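Protein GH61E (PDB 3EJA) is a lytic polysaccharide monooxygenase of family AA9 (formerly GH61) that oxidatively cleaves glycosidic bonds in crystalline and amorphous polysaccharides, using an active-site copper. Local coordinates at residues Y2-V7 against G70-Y75; P64-P69 against S117-P122. All coordinates share one frame; numbering follows the deposited sequence. Where two conformers were deposited one is given.

Contact 1 of 2, residues Y2-V7 against G70-Y75; sequences YTWPRV and GPVQFY
In the hydrophobic core of the fibronectin type III-like β-sandwich, Trp4 reaches across from strand 3-7 of the three-stranded sheet to meet Val72 and Phe74 on strand 72-78 of the facing five-stranded sheet. The backbones stay well apart, with 11.4 Å between Trp4 CA and Val72 CA, and the indole spans about half of the gap. With CG beside the backbone N (chi1 -74°) the side chain heads inward, and chi2 of 100° puts the benzo end foremost. There it forms a T-shaped pair with Phe74: the phenyl edge is directed at the face of the six-membered ring, with planes 77° apart and centroids separated by 5.7 Å. The touching is done by Phe74 CZ, which sits 4.1 Å from both Trp4 CH2 and Trp4 CZ3. Val72 fills in beside the phenyl ring, so two side chains of one strand receive the same corner of the indole. On strand 130-140, Ala136 touches both Trp4 and Phe74, while Val98 of the edge strand 96-100 packs on Phe74. All three residues in contact are buried and they meet through apolar atoms. On the valine, the methyl closest to the indole is Val72 CG1, 4.2 Å from Trp4 CH2.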
loop_
_atom_site.group_PDB
_atom_site.type_symbol
_atom_site.label_atom_id
_atom_site.label_comp_id
_atom_site.label_asym_id
_atom_site.label_seq_id
_atom_site.Cartn_x
_atom_site.Cartn_y
_atom_site.Cartn_z
ATOM N N TYR A 2 -13.795 -0.786 -0.724
ATOM C CA TYR A 2 -13.291 -1.781 0.207
ATOM C C TYR A 2 -12.282 -1.155 1.144
ATOM O O TYR A 2 -11.592 -0.195 0.792
ATOM C CB TYR A 2 -12.674 -2.997 -0.515
ATOM C CG TYR A 2 -12.172 -2.729 -1.927
ATOM C CD1 TYR A 2 -13.034 -2.855 -3.027
ATOM C CD2 TYR A 2 -10.847 -2.362 -2.164
ATOM C CE1 TYR A 2 -12.594 -2.612 -4.329
ATOM C CE2 TYR A 2 -10.392 -2.120 -3.475
ATOM C CZ TYR A 2 -11.278 -2.250 -4.544
ATOM O OH TYR A 2 -10.859 -2.021 -5.835
ATOM N N THR A 3 -12.214 -1.715 2.343
ATOM C CA THR A 3 -11.215 -1.327 3.318
ATOM C C THR A 3 -10.061 -2.328 3.272
ATOM O O THR A 3 -10.180 -3.413 2.677
ATOM C CB THR A 3 -11.822 -1.304 4.743
ATOM O OG1 THR A 3 -12.393 -2.584 5.028
ATOM C CG2 THR A 3 -12.910 -0.239 4.853
ATOM N N TRP A 4 -8.950 -1.964 3.907
ATOM C CA TRP A 4 -7.857 -2.894 4.193
ATOM C C TRP A 4 -7.739 -2.996 5.736
ATOM O O TRP A 4 -6.839 -2.393 6.329
ATOM C CB TRP A 4 -6.543 -2.354 3.618
ATOM C CG TRP A 4 -6.350 -2.433 2.125
ATOM C CD1 TRP A 4 -6.522 -1.422 1.223
ATOM C CD2 TRP A 4 -5.888 -3.569 1.373
ATOM N NE1 TRP A 4 -6.213 -1.859 -0.046
ATOM C CE2 TRP A 4 -5.815 -3.169 0.017
ATOM C CE3 TRP A 4 -5.535 -4.883 1.712
ATOM C CZ2 TRP A 4 -5.402 -4.038 -1.003
ATOM C CZ3 TRP A 4 -5.118 -5.749 0.699
ATOM C CH2 TRP A 4 -5.063 -5.321 -0.645
ATOM N N PRO A 5 -8.679 -3.719 6.389
ATOM C CA PRO A 5 -8.841 -3.573 7.848
ATOM C C PRO A 5 -7.946 -4.443 8.754
ATOM O O PRO A 5 -7.826 -4.145 9.947
ATOM C CB PRO A 5 -10.308 -3.946 8.061
ATOM C CG PRO A 5 -10.578 -5.007 7.001
ATOM C CD PRO A 5 -9.669 -4.658 5.817
ATOM N N ARG A 6 -7.341 -5.499 8.207
ATOM C CA ARG A 6 -6.699 -6.533 9.031
ATOM C C ARG A 6 -5.419 -7.103 8.440
ATOM O O ARG A 6 -5.270 -7.200 7.213
ATOM C CB ARG A 6 -7.656 -7.723 9.232
ATOM C CG ARG A 6 -8.937 -7.445 9.983
ATOM C CD ARG A 6 -9.862 -8.671 10.010
ATOM N NE ARG A 6 -10.549 -8.887 8.738
ATOM C CZ ARG A 6 -10.430 -9.975 7.977
ATOM N NH1 ARG A 6 -9.654 -10.987 8.347
ATOM N NH2 ARG A 6 -11.098 -10.051 6.832
ATOM N N VAL A 7 -4.523 -7.528 9.325
ATOM C CA VAL A 7 -3.345 -8.304 8.938
ATOM C C VAL A 7 -3.337 -9.633 9.694
ATOM O O VAL A 7 -3.813 -9.703 10.839
ATOM C CB VAL A 7 -2.008 -7.540 9.157
ATOM C CG1 VAL A 7 -1.795 -6.511 8.046
ATOM C CG2 VAL A 7 -1.953 -6.888 10.547
ATOM N N GLY A 70 -7.250 -2.709 -11.310
ATOM C CA GLY A 70 -6.102 -1.863 -10.974
ATOM C C GLY A 70 -5.101 -2.600 -10.109
ATOM O O GLY A 70 -5.403 -3.694 -9.601
ATOM N N PRO A 71 -3.892 -2.022 -9.950
ATOM C CA PRO A 71 -2.800 -2.680 -9.239
ATOM C C PRO A 71 -2.920 -2.640 -7.711
ATOM O O PRO A 71 -3.486 -1.692 -7.145
ATOM C CB PRO A 71 -1.575 -1.860 -9.661
ATOM C CG PRO A 71 -2.122 -0.479 -9.861
ATOM C CD PRO A 71 -3.497 -0.685 -10.448
ATOM N N VAL A 72 -2.365 -3.669 -7.075
ATOM C CA VAL A 72 -2.121 -3.708 -5.635
ATOM C C VAL A 72 -0.622 -3.500 -5.423
ATOM O O VAL A 72 0.212 -4.133 -6.096
ATOM C CB VAL A 72 -2.568 -5.071 -5.019
ATOM C CG1 VAL A 72 -2.046 -5.240 -3.582
ATOM C CG2 VAL A 72 -4.090 -5.190 -5.046
ATOM N N GLN A 73 -0.278 -2.604 -4.498
ATOM C CA GLN A 73 1.115 -2.354 -4.148
ATOM C C GLN A 73 1.263 -2.269 -2.631
ATOM O O GLN A 73 0.329 -1.845 -1.943
ATOM C CB GLN A 73 1.612 -1.061 -4.820
ATOM C CG GLN A 73 1.260 -0.979 -6.327
ATOM C CD GLN A 73 2.020 0.097 -7.071
ATOM O OE1 GLN A 73 2.669 -0.187 -8.075
ATOM N NE2 GLN A 73 1.950 1.338 -6.585
ATOM N N PHE A 74 2.417 -2.702 -2.120
ATOM C CA PHE A 74 2.725 -2.571 -0.688
ATOM C C PHE A 74 4.045 -1.830 -0.499
ATOM O O PHE A 74 5.001 -2.064 -1.238
ATOM C CB PHE A 74 2.768 -3.946 0.011
ATOM C CG PHE A 74 1.436 -4.648 0.035
ATOM C CD1 PHE A 74 0.493 -4.346 1.015
ATOM C CD2 PHE A 74 1.113 -5.586 -0.948
ATOM C CE1 PHE A 74 -0.752 -4.976 1.035
ATOM C CE2 PHE A 74 -0.131 -6.213 -0.948
ATOM C CZ PHE A 74 -1.068 -5.912 0.043
ATOM N N TYR A 75 4.078 -0.931 0.485
ATOM C CA TYR A 75 5.295 -0.217 0.845
ATOM C C TYR A 75 5.576 -0.395 2.338
ATOM O O TYR A 75 4.682 -0.722 3.112
ATOM C CB TYR A 75 5.154 1.283 0.578
ATOM C CG TYR A 75 5.009 1.736 -0.864
ATOM C CD1 TYR A 75 3.827 1.505 -1.589
ATOM C CD2 TYR A 75 6.028 2.459 -1.476
ATOM C CE1 TYR A 75 3.681 1.972 -2.917
ATOM C CE2 TYR A 75 5.901 2.927 -2.793
ATOM C CZ TYR A 75 4.734 2.685 -3.502
ATOM O OH TYR A 75 4.635 3.173 -4.784
#

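Contact 2 of 2, residues P64-P69 against S117-P122; sequences PDVYHP and SSFAVP. With MG (magnesium ion), chain F.
The metal-site loop that carries His68, an arm of the AA9 histidine brace, meets strand 118-122 at its near end, where Pro64 and Asp65 lie against Ser117 and Val66 packs on Phe119. In one of two modelled conformers, Ser117 OG donates to Pro64 O at 2.7 Å, approaching in the carbonyl plane on a lone pair with a C=O...O angle of 141°. The same hydroxyl lies 3.4 Å from Asp65 CB; since Ser117 has a second conformer, this polar join may be only partly occupied. One step deeper the contact is apolar and buried: Val66 CG2 lies alongside the far end of the phenyl ring, 3.7 Å from Phe119 CZ. The valine carries CG1 anti to its amide nitrogen (chi1 170°), leaving CG2 as the methyl that meets the ring. Beyond Val66 the loop turns to the metal. Tyr67 CE1 stands 3.4 Å above the His68 ring plane, toward its rim, and His142 stacks with this imidazole. His1 and Tyr153 complete the protein part of the magnesium site, which corresponds to the copper site of the enzyme. His68 NE2 binds the magnesium at 2.1 Å, and a metal-bound water lies 2.7 Å from Tyr67 OH.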
loop_
_atom_site.group_PDB
_atom_site.type_symbol
_atom_site.label_atom_id
_atom_site.label_comp_id
_atom_site.label_asym_id
_atom_site.label_seq_id
_atom_site.Cartn_x
_atom_site.Cartn_y
_atom_site.Cartn_z
ATOM N N PRO A 64 -14.854 -5.992 1.348
ATOM C CA PRO A 64 -15.102 -7.450 1.286
ATOM C C PRO A 64 -14.056 -8.235 0.478
ATOM O O PRO A 64 -13.739 -9.379 0.817
ATOM C CB PRO A 64 -16.477 -7.532 0.606
ATOM C CG PRO A 64 -16.522 -6.341 -0.278
ATOM C CD PRO A 64 -15.790 -5.245 0.482
ATOM N N ASP A 65 -13.539 -7.594 -0.567
ATOM C CA ASP A 65 -12.526 -8.129 -1.483
ATOM C C ASP A 65 -12.207 -6.998 -2.464
ATOM O O ASP A 65 -12.917 -5.991 -2.504
ATOM C CB ASP A 65 -13.054 -9.349 -2.254
ATOM C CG ASP A 65 -14.363 -9.068 -2.958
ATOM O OD1 ASP A 65 -14.376 -8.301 -3.936
ATOM O OD2 ASP A 65 -15.387 -9.619 -2.526
ATOM N N VAL A 66 -11.161 -7.170 -3.267
ATOM C CA VAL A 66 -10.779 -6.165 -4.265
ATOM C C VAL A 66 -11.534 -6.437 -5.568
ATOM O O VAL A 66 -11.367 -7.507 -6.162
ATOM C CB VAL A 66 -9.237 -6.187 -4.513
ATOM C CG1 VAL A 66 -8.861 -5.322 -5.707
ATOM C CG2 VAL A 66 -8.468 -5.739 -3.251
ATOM N N TYR A 67 -12.363 -5.493 -6.005
ATOM C CA TYR A 67 -13.190 -5.727 -7.201
ATOM C C TYR A 67 -13.098 -4.689 -8.328
ATOM O O TYR A 67 -13.643 -4.927 -9.411
ATOM C CB TYR A 67 -14.660 -6.007 -6.835
ATOM C CG TYR A 67 -15.416 -4.870 -6.185
ATOM C CD1 TYR A 67 -16.058 -3.891 -6.954
ATOM C CD2 TYR A 67 -15.531 -4.798 -4.794
ATOM C CE1 TYR A 67 -16.760 -2.859 -6.355
ATOM C CE2 TYR A 67 -16.234 -3.770 -4.185
ATOM C CZ TYR A 67 -16.844 -2.808 -4.967
ATOM O OH TYR A 67 -17.547 -1.798 -4.367
ATOM N N HIS A 68 -12.441 -3.556 -8.087
ATOM C CA HIS A 68 -12.166 -2.606 -9.175
ATOM C C HIS A 68 -10.861 -3.006 -9.860
ATOM O O HIS A 68 -9.924 -3.461 -9.192
ATOM C CB HIS A 68 -12.059 -1.161 -8.677
ATOM C CG HIS A 68 -13.314 -0.635 -8.056
ATOM N ND1 HIS A 68 -14.522 -0.595 -8.725
ATOM C CD2 HIS A 68 -13.537 -0.090 -6.837
ATOM C CE1 HIS A 68 -15.436 -0.057 -7.937
ATOM N NE2 HIS A 68 -14.865 0.257 -6.787
ATOM N N PRO A 69 -10.790 -2.839 -11.195
ATOM C CA PRO A 69 -9.558 -3.168 -11.912
ATOM C C PRO A 69 -8.453 -2.194 -11.510
ATOM O O PRO A 69 -8.704 -0.999 -11.366
ATOM C CB PRO A 69 -9.940 -2.959 -13.382
ATOM C CG PRO A 69 -11.082 -1.993 -13.345
ATOM C CD PRO A 69 -11.837 -2.328 -12.102
ATOM N N SER A 117 -9.561 -11.463 -1.325
ATOM C CA SER A 117 -9.579 -10.752 -0.041
ATOM C C SER A 117 -8.235 -10.859 0.672
ATOM O O SER A 117 -7.862 -9.974 1.443
ATOM C CB SER A 117 -10.678 -11.312 0.869
ATOM O OG SER A 117 -11.938 -11.319 0.225
ATOM N N SER A 118 -7.521 -11.950 0.406
ATOM C CA SER A 118 -6.265 -12.272 1.076
ATOM C C SER A 118 -5.048 -12.007 0.180
ATOM O O SER A 118 -4.961 -12.545 -0.922
ATOM C CB SER A 118 -6.288 -13.745 1.497
ATOM O OG SER A 118 -5.063 -14.125 2.080
ATOM N N PHE A 119 -4.109 -11.200 0.681
ATOM C CA PHE A 119 -2.916 -10.819 -0.081
ATOM C C PHE A 119 -1.613 -11.131 0.643
ATOM O O PHE A 119 -1.406 -10.712 1.782
ATOM C CB PHE A 119 -2.995 -9.337 -0.485
ATOM C CG PHE A 119 -4.088 -9.058 -1.469
ATOM C CD1 PHE A 119 -5.403 -8.872 -1.038
ATOM C CD2 PHE A 119 -3.817 -9.032 -2.834
ATOM C CE1 PHE A 119 -6.425 -8.641 -1.956
ATOM C CE2 PHE A 119 -4.836 -8.794 -3.759
ATOM C CZ PHE A 119 -6.135 -8.597 -3.318
ATOM N N ALA A 120 -0.747 -11.876 -0.043
ATOM C CA ALA A 120 0.562 -12.274 0.479
ATOM C C ALA A 120 1.621 -11.182 0.289
ATOM O O ALA A 120 1.970 -10.829 -0.845
ATOM C CB ALA A 120 1.009 -13.589 -0.177
ATOM N N VAL A 121 2.114 -10.642 1.404
ATOM C CA VAL A 121 3.127 -9.578 1.367
ATOM C C VAL A 121 4.467 -10.121 1.831
ATOM O O VAL A 121 4.629 -10.444 3.014
ATOM C CB VAL A 121 2.765 -8.349 2.242
ATOM C CG1 VAL A 121 3.734 -7.196 1.968
ATOM C CG2 VAL A 121 1.329 -7.910 2.000
ATOM N N PRO A 122 5.439 -10.189 0.905
ATOM C CA PRO A 122 6.773 -10.669 1.256
ATOM C C PRO A 122 7.540 -9.608 2.049
ATOM O O PRO A 122 7.749 -8.491 1.565
ATOM C CB PRO A 122 7.427 -10.911 -0.110
ATOM C CG PRO A 122 6.766 -9.881 -1.023
ATOM C CD PRO A 122 5.344 -9.769 -0.513
HETATM MG MG MG F . -15.698 1.246 -5.118
HETATM O O HOH W 1 -17.685 0.533 -5.701
#

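The centres of contacts 1 and 2 are about 6 Å apart, and together they tie the sandwich core to the metal-binding surface. Trp4 joins them in the interior: Trp4 CZ3 lies 3.6 Å from Phe119 CD1 in an edge-to-face pair, while Phe119 also touches Val72 and Phe74. Nearer the metal, Tyr2 of segment 2-7 lies along the 64-69 loop, with Tyr2 CE1 3.3 Å from Tyr67 N and Tyr2 OH in a probable hydrogen bond to His68 N at 3.2 Å. This places a second-shell hydroxyl on the backbone of a metal ligand. The Trp4 side chain remains about 11 Å from the magnesium, but about 4 Å from the side chain of the metal-site residue Tyr153.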